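Nitrite transporter NirC (PDB 4FC4) forms a pentameric channel of the formate/nitrite transporter family that carries nitrite into and out of the cell across the cytoplasmic membrane. Local coordinates at residues 77-89 with 101-113. Sequence-based numbering, arbitrary orientation.
Sequences SELFTGHTMFLTL and MWAILPQTWLGNL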
loop_
_atom_site.group_PDB
_atom_site.type_symbol
_atom_site.label_atom_id
_atom_site.label_comp_id
_atom_site.label_asym_id
_atom_site.label_seq_id
_atom_site.Cartn_x
_atom_site.Cartn_y
_atom_site.Cartn_z
ATOM N N SER B 77 -5.279 0.634 24.498
ATOM C CA SER B 77 -5.138 1.765 25.448
ATOM C C SER B 77 -6.514 2.447 25.691
ATOM O O SER B 77 -7.506 2.030 25.149
ATOM C CB SER B 77 -4.155 2.759 24.867
ATOM O OG SER B 77 -4.672 3.251 23.649
ATOM N N GLU B 78 -6.587 3.514 26.465
ATOM C CA GLU B 78 -7.877 4.254 26.571
ATOM C C GLU B 78 -7.774 5.726 26.159
ATOM O O GLU B 78 -7.013 6.465 26.740
ATOM C CB GLU B 78 -8.491 4.102 27.971
ATOM C CG GLU B 78 -8.625 2.638 28.367
ATOM C CD GLU B 78 -9.744 1.862 27.626
ATOM O OE1 GLU B 78 -10.633 2.477 26.971
ATOM O OE2 GLU B 78 -9.795 0.605 27.762
ATOM N N LEU B 79 -8.524 6.124 25.142
ATOM C CA LEU B 79 -8.389 7.421 24.504
ATOM C C LEU B 79 -9.640 8.203 24.802
ATOM O O LEU B 79 -10.746 7.764 24.522
ATOM C CB LEU B 79 -8.226 7.254 22.967
ATOM C CG LEU B 79 -7.884 8.528 22.155
ATOM C CD1 LEU B 79 -6.655 9.236 22.736
ATOM C CD2 LEU B 79 -7.727 8.262 20.621
ATOM N N PHE B 80 -9.471 9.384 25.384
ATOM C CA PHE B 80 -10.618 10.142 25.820
ATOM C C PHE B 80 -11.555 10.417 24.636
ATOM O O PHE B 80 -12.780 10.336 24.805
ATOM C CB PHE B 80 -10.199 11.441 26.532
ATOM C CG PHE B 80 -11.235 12.533 26.439
ATOM C CD1 PHE B 80 -11.262 13.392 25.325
ATOM C CD2 PHE B 80 -12.216 12.675 27.438
ATOM C CE1 PHE B 80 -12.239 14.383 25.226
ATOM C CE2 PHE B 80 -13.200 13.658 27.331
ATOM C CZ PHE B 80 -13.211 14.517 26.235
ATOM N N THR B 81 -11.001 10.720 23.451
ATOM C CA THR B 81 -11.859 11.170 22.341
ATOM C C THR B 81 -12.751 10.047 21.860
ATOM O O THR B 81 -13.852 10.284 21.409
ATOM C CB THR B 81 -11.061 11.800 21.174
ATOM O OG1 THR B 81 -10.028 10.894 20.783
ATOM C CG2 THR B 81 -10.421 13.143 21.635
ATOM N N GLY B 82 -12.291 8.807 22.004
ATOM C CA GLY B 82 -13.082 7.626 21.611
ATOM C C GLY B 82 -14.100 7.329 22.708
ATOM O O GLY B 82 -15.233 6.929 22.419
ATOM N N HIS B 83 -13.695 7.541 23.962
ATOM C CA HIS B 83 -14.609 7.424 25.075
ATOM C C HIS B 83 -15.848 8.273 24.899
ATOM O O HIS B 83 -16.965 7.845 25.301
ATOM C CB HIS B 83 -13.899 7.683 26.418
ATOM C CG HIS B 83 -13.037 6.533 26.893
ATOM N ND1 HIS B 83 -12.646 6.408 28.166
ATOM C CD2 HIS B 83 -12.485 5.438 26.199
ATOM C CE1 HIS B 83 -11.904 5.283 28.328
ATOM N NE2 HIS B 83 -11.801 4.678 27.119
ATOM N N THR B 84 -15.707 9.460 24.275
ATOM C CA THR B 84 -16.904 10.316 24.103
ATOM C C THR B 84 -18.034 9.582 23.348
ATOM O O THR B 84 -19.236 9.687 23.769
ATOM C CB THR B 84 -16.646 11.676 23.420
ATOM O OG1 THR B 84 -16.257 11.456 22.080
ATOM C CG2 THR B 84 -15.622 12.506 24.144
ATOM N N MET B 85 -17.649 8.870 22.255
ATOM C CA MET B 85 -18.572 7.983 21.500
ATOM C C MET B 85 -19.006 6.727 22.257
ATOM O O MET B 85 -20.210 6.460 22.341
ATOM C CB MET B 85 -18.009 7.568 20.144
ATOM C CG MET B 85 -18.919 6.694 19.275
ATOM S SD MET B 85 -18.069 6.353 17.687
ATOM C CE MET B 85 -16.887 5.092 18.149
ATOM N N PHE B 86 -18.053 5.989 22.829
ATOM C CA PHE B 86 -18.338 4.672 23.394
ATOM C C PHE B 86 -19.351 4.815 24.526
ATOM O O PHE B 86 -20.398 4.095 24.608
ATOM C CB PHE B 86 -17.044 3.988 23.926
ATOM C CG PHE B 86 -16.112 3.446 22.849
ATOM C CD1 PHE B 86 -16.555 2.524 21.886
ATOM C CD2 PHE B 86 -14.758 3.836 22.812
ATOM C CE1 PHE B 86 -15.673 2.014 20.907
ATOM C CE2 PHE B 86 -13.878 3.338 21.838
ATOM C CZ PHE B 86 -14.334 2.440 20.881
ATOM N N LEU B 87 -19.017 5.752 25.417
ATOM C CA LEU B 87 -19.807 5.987 26.601
ATOM C C LEU B 87 -21.199 6.494 26.259
ATOM O O LEU B 87 -22.153 6.161 26.939
ATOM C CB LEU B 87 -19.073 6.905 27.563
ATOM C CG LEU B 87 -17.694 6.393 28.004
ATOM C CD1 LEU B 87 -17.129 7.323 29.057
ATOM C CD2 LEU B 87 -17.770 4.993 28.597
ATOM N N THR B 88 -21.322 7.242 25.169
ATOM C CA THR B 88 -22.614 7.777 24.758
ATOM C C THR B 88 -23.533 6.604 24.404
ATOM O O THR B 88 -24.663 6.482 24.965
ATOM C CB THR B 88 -22.455 8.751 23.560
ATOM O OG1 THR B 88 -21.901 9.985 24.047
ATOM C CG2 THR B 88 -23.794 9.017 22.872
ATOM N N LEU B 89 -23.033 5.754 23.501
ATOM C CA LEU B 89 -23.714 4.543 23.081
ATOM C C LEU B 89 -23.995 3.656 24.278
ATOM O O LEU B 89 -25.053 3.032 24.341
ATOM C CB LEU B 89 -22.910 3.791 21.982
ATOM C CG LEU B 89 -22.913 4.582 20.663
ATOM C CD1 LEU B 89 -22.030 3.984 19.582
ATOM C CD2 LEU B 89 -24.336 4.689 20.134
ATOM N N MET B 101 -20.807 7.771 32.709
ATOM C CA MET B 101 -20.165 8.442 31.605
ATOM C C MET B 101 -19.415 9.702 32.060
ATOM O O MET B 101 -18.222 9.863 31.782
ATOM C CB MET B 101 -21.182 8.789 30.513
ATOM C CG MET B 101 -20.599 9.655 29.407
ATOM S SD MET B 101 -21.818 9.913 28.126
ATOM C CE MET B 101 -20.860 10.809 26.875
ATOM N N TRP B 102 -20.113 10.603 32.747
ATOM C CA TRP B 102 -19.469 11.830 33.219
ATOM C C TRP B 102 -18.442 11.659 34.325
ATOM O O TRP B 102 -17.567 12.482 34.458
ATOM C CB TRP B 102 -20.498 12.908 33.534
ATOM C CG TRP B 102 -21.409 13.242 32.369
ATOM C CD1 TRP B 102 -22.800 13.140 32.334
ATOM C CD2 TRP B 102 -21.039 13.768 31.034
ATOM N NE1 TRP B 102 -23.304 13.560 31.121
ATOM C CE2 TRP B 102 -22.305 13.942 30.294
ATOM C CE3 TRP B 102 -19.820 14.091 30.387
ATOM C CZ2 TRP B 102 -22.338 14.416 28.987
ATOM C CZ3 TRP B 102 -19.875 14.579 29.074
ATOM C CH2 TRP B 102 -21.104 14.739 28.394
ATOM N N ALA B 103 -18.476 10.582 35.102
ATOM C CA ALA B 103 -17.410 10.357 36.070
ATOM C C ALA B 103 -16.120 9.842 35.377
ATOM O O ALA B 103 -15.001 10.071 35.833
ATOM C CB ALA B 103 -17.885 9.386 37.118
ATOM N N ILE B 104 -16.289 9.173 34.246
ATOM C CA ILE B 104 -15.188 8.540 33.597
ATOM C C ILE B 104 -14.419 9.465 32.636
ATOM O O ILE B 104 -13.176 9.489 32.663
ATOM C CB ILE B 104 -15.674 7.256 32.883
ATOM C CG1 ILE B 104 -16.167 6.223 33.942
ATOM C CG2 ILE B 104 -14.593 6.729 31.972
ATOM C CD1 ILE B 104 -16.614 4.902 33.362
ATOM N N LEU B 105 -15.148 10.200 31.785
ATOM C CA LEU B 105 -14.537 11.023 30.733
ATOM C C LEU B 105 -13.385 11.912 31.271
ATOM O O LEU B 105 -12.319 11.928 30.662
ATOM C CB LEU B 105 -15.582 11.862 29.964
ATOM C CG LEU B 105 -16.417 11.139 28.913
ATOM C CD1 LEU B 105 -17.476 12.087 28.411
ATOM C CD2 LEU B 105 -15.559 10.597 27.726
ATOM N N PRO B 106 -13.603 12.654 32.392
ATOM C CA PRO B 106 -12.516 13.523 32.900
ATOM C C PRO B 106 -11.259 12.730 33.350
ATOM O O PRO B 106 -10.112 13.192 33.159
ATOM C CB PRO B 106 -13.168 14.266 34.115
ATOM C CG PRO B 106 -14.464 13.547 34.394
ATOM C CD PRO B 106 -14.887 12.919 33.075
ATOM N N GLN B 107 -11.470 11.573 33.979
ATOM C CA GLN B 107 -10.369 10.664 34.274
ATOM C C GLN B 107 -9.580 10.238 33.016
ATOM O O GLN B 107 -8.329 10.238 33.044
ATOM C CB GLN B 107 -10.872 9.384 34.887
ATOM C CG GLN B 107 -11.706 9.507 36.144
ATOM C CD GLN B 107 -11.757 8.155 36.862
ATOM O OE1 GLN B 107 -12.215 8.094 37.986
ATOM N NE2 GLN B 107 -11.261 7.056 36.195
ATOM N N THR B 108 -10.284 9.845 31.953
ATOM C CA THR B 108 -9.588 9.347 30.755
ATOM C C THR B 108 -8.749 10.510 30.237
ATOM O O THR B 108 -7.582 10.367 29.890
ATOM C CB THR B 108 -10.556 8.866 29.665
ATOM O OG1 THR B 108 -11.601 8.054 30.235
ATOM C CG2 THR B 108 -9.784 8.053 28.543
ATOM N N TRP B 109 -9.375 11.676 30.179
ATOM C CA TRP B 109 -8.717 12.913 29.806
ATOM C C TRP B 109 -7.445 13.127 30.597
ATOM O O TRP B 109 -6.408 13.379 29.995
ATOM C CB TRP B 109 -9.683 14.070 30.074
ATOM C CG TRP B 109 -9.299 15.347 29.403
ATOM C CD1 TRP B 109 -9.717 15.810 28.157
ATOM C CD2 TRP B 109 -8.382 16.372 29.903
ATOM N NE1 TRP B 109 -9.162 17.023 27.877
ATOM C CE2 TRP B 109 -8.344 17.420 28.869
ATOM C CE3 TRP B 109 -7.651 16.560 31.095
ATOM C CZ2 TRP B 109 -7.585 18.584 29.024
ATOM C CZ3 TRP B 109 -6.888 17.743 31.238
ATOM C CH2 TRP B 109 -6.881 18.739 30.248
ATOM N N LEU B 110 -7.522 13.069 31.947
ATOM C CA LEU B 110 -6.364 13.304 32.814
ATOM C C LEU B 110 -5.245 12.287 32.553
ATOM O O LEU B 110 -4.042 12.674 32.515
ATOM C CB LEU B 110 -6.741 13.334 34.304
ATOM C CG LEU B 110 -7.520 14.578 34.833
ATOM C CD1 LEU B 110 -7.997 14.405 36.268
ATOM C CD2 LEU B 110 -6.784 15.929 34.688
ATOM N N GLY B 111 -5.634 11.015 32.337
ATOM C CA GLY B 111 -4.662 9.978 32.057
ATOM C C GLY B 111 -3.957 10.240 30.744
ATOM O O GLY B 111 -2.756 10.122 30.647
ATOM N N ASN B 112 -4.724 10.557 29.708
ATOM C CA ASN B 112 -4.179 10.919 28.412
ATOM C C ASN B 112 -3.153 12.053 28.521
ATOM O O ASN B 112 -2.112 12.011 27.847
ATOM C CB ASN B 112 -5.303 11.329 27.484
ATOM C CG ASN B 112 -6.137 10.156 27.026
ATOM O OD1 ASN B 112 -7.144 10.372 26.374
ATOM N ND2 ASN B 112 -5.721 8.897 27.349
ATOM N N LEU B 113 -3.439 13.025 29.405
ATOM C CA LEU B 113 -2.557 14.187 29.626
ATOM C C LEU B 113 -1.222 13.748 30.251
ATOM O O LEU B 113 -0.158 14.080 29.713
ATOM C CB LEU B 113 -3.261 15.300 30.431
ATOM C CG LEU B 113 -2.489 16.603 30.748
ATOM C CD1 LEU B 113 -2.158 17.442 29.491
ATOM C CD2 LEU B 113 -3.206 17.447 31.823
#
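Asn112 reads the backbone of 77-89 with both ends of its amide. ND2 donates a nearly straight hydrogen bond (168°) to Glu78 O at 2.8 Å, with Glu78 O in the plane of the Asn112 amide, while OD1 accepts from Phe80 N at 2.7 Å. An asparagine suits this place because one flat group serves the extended residues just before helix 80-93 as donor and acceptor, and ND2 also bonds to Ser31 O of helix 24-51. Phe80, its CG roughly anti to the backbone N (chi1 153°), which turns the ring toward Leu105 and Trp109, fills a hole among Leu105, Thr108, Trp109 and Asn112; Trp109 directs its edge at the ring's face in a T-shaped stack, CD1 3.8 Å above the ring plane. In return Leu105 is a knob among Phe80, His83, Thr84 and Leu87. Beside both holes, His83 ND1 and Thr108 OG1 share a hydrogen bond of 2.8 Å. Behind it, His83 NE2 donates to Glu78 OE1, and Glu78 OE2 forms a salt bridge with Arg15. Segments 80-89 and 101-113 run nearly antiparallel (164°), packing helix 98-125 against the interrupted membrane helix of the FNT fold; the carboxylate probably polarises the imidazole and holds its rotation, ND1 turned to Thr108.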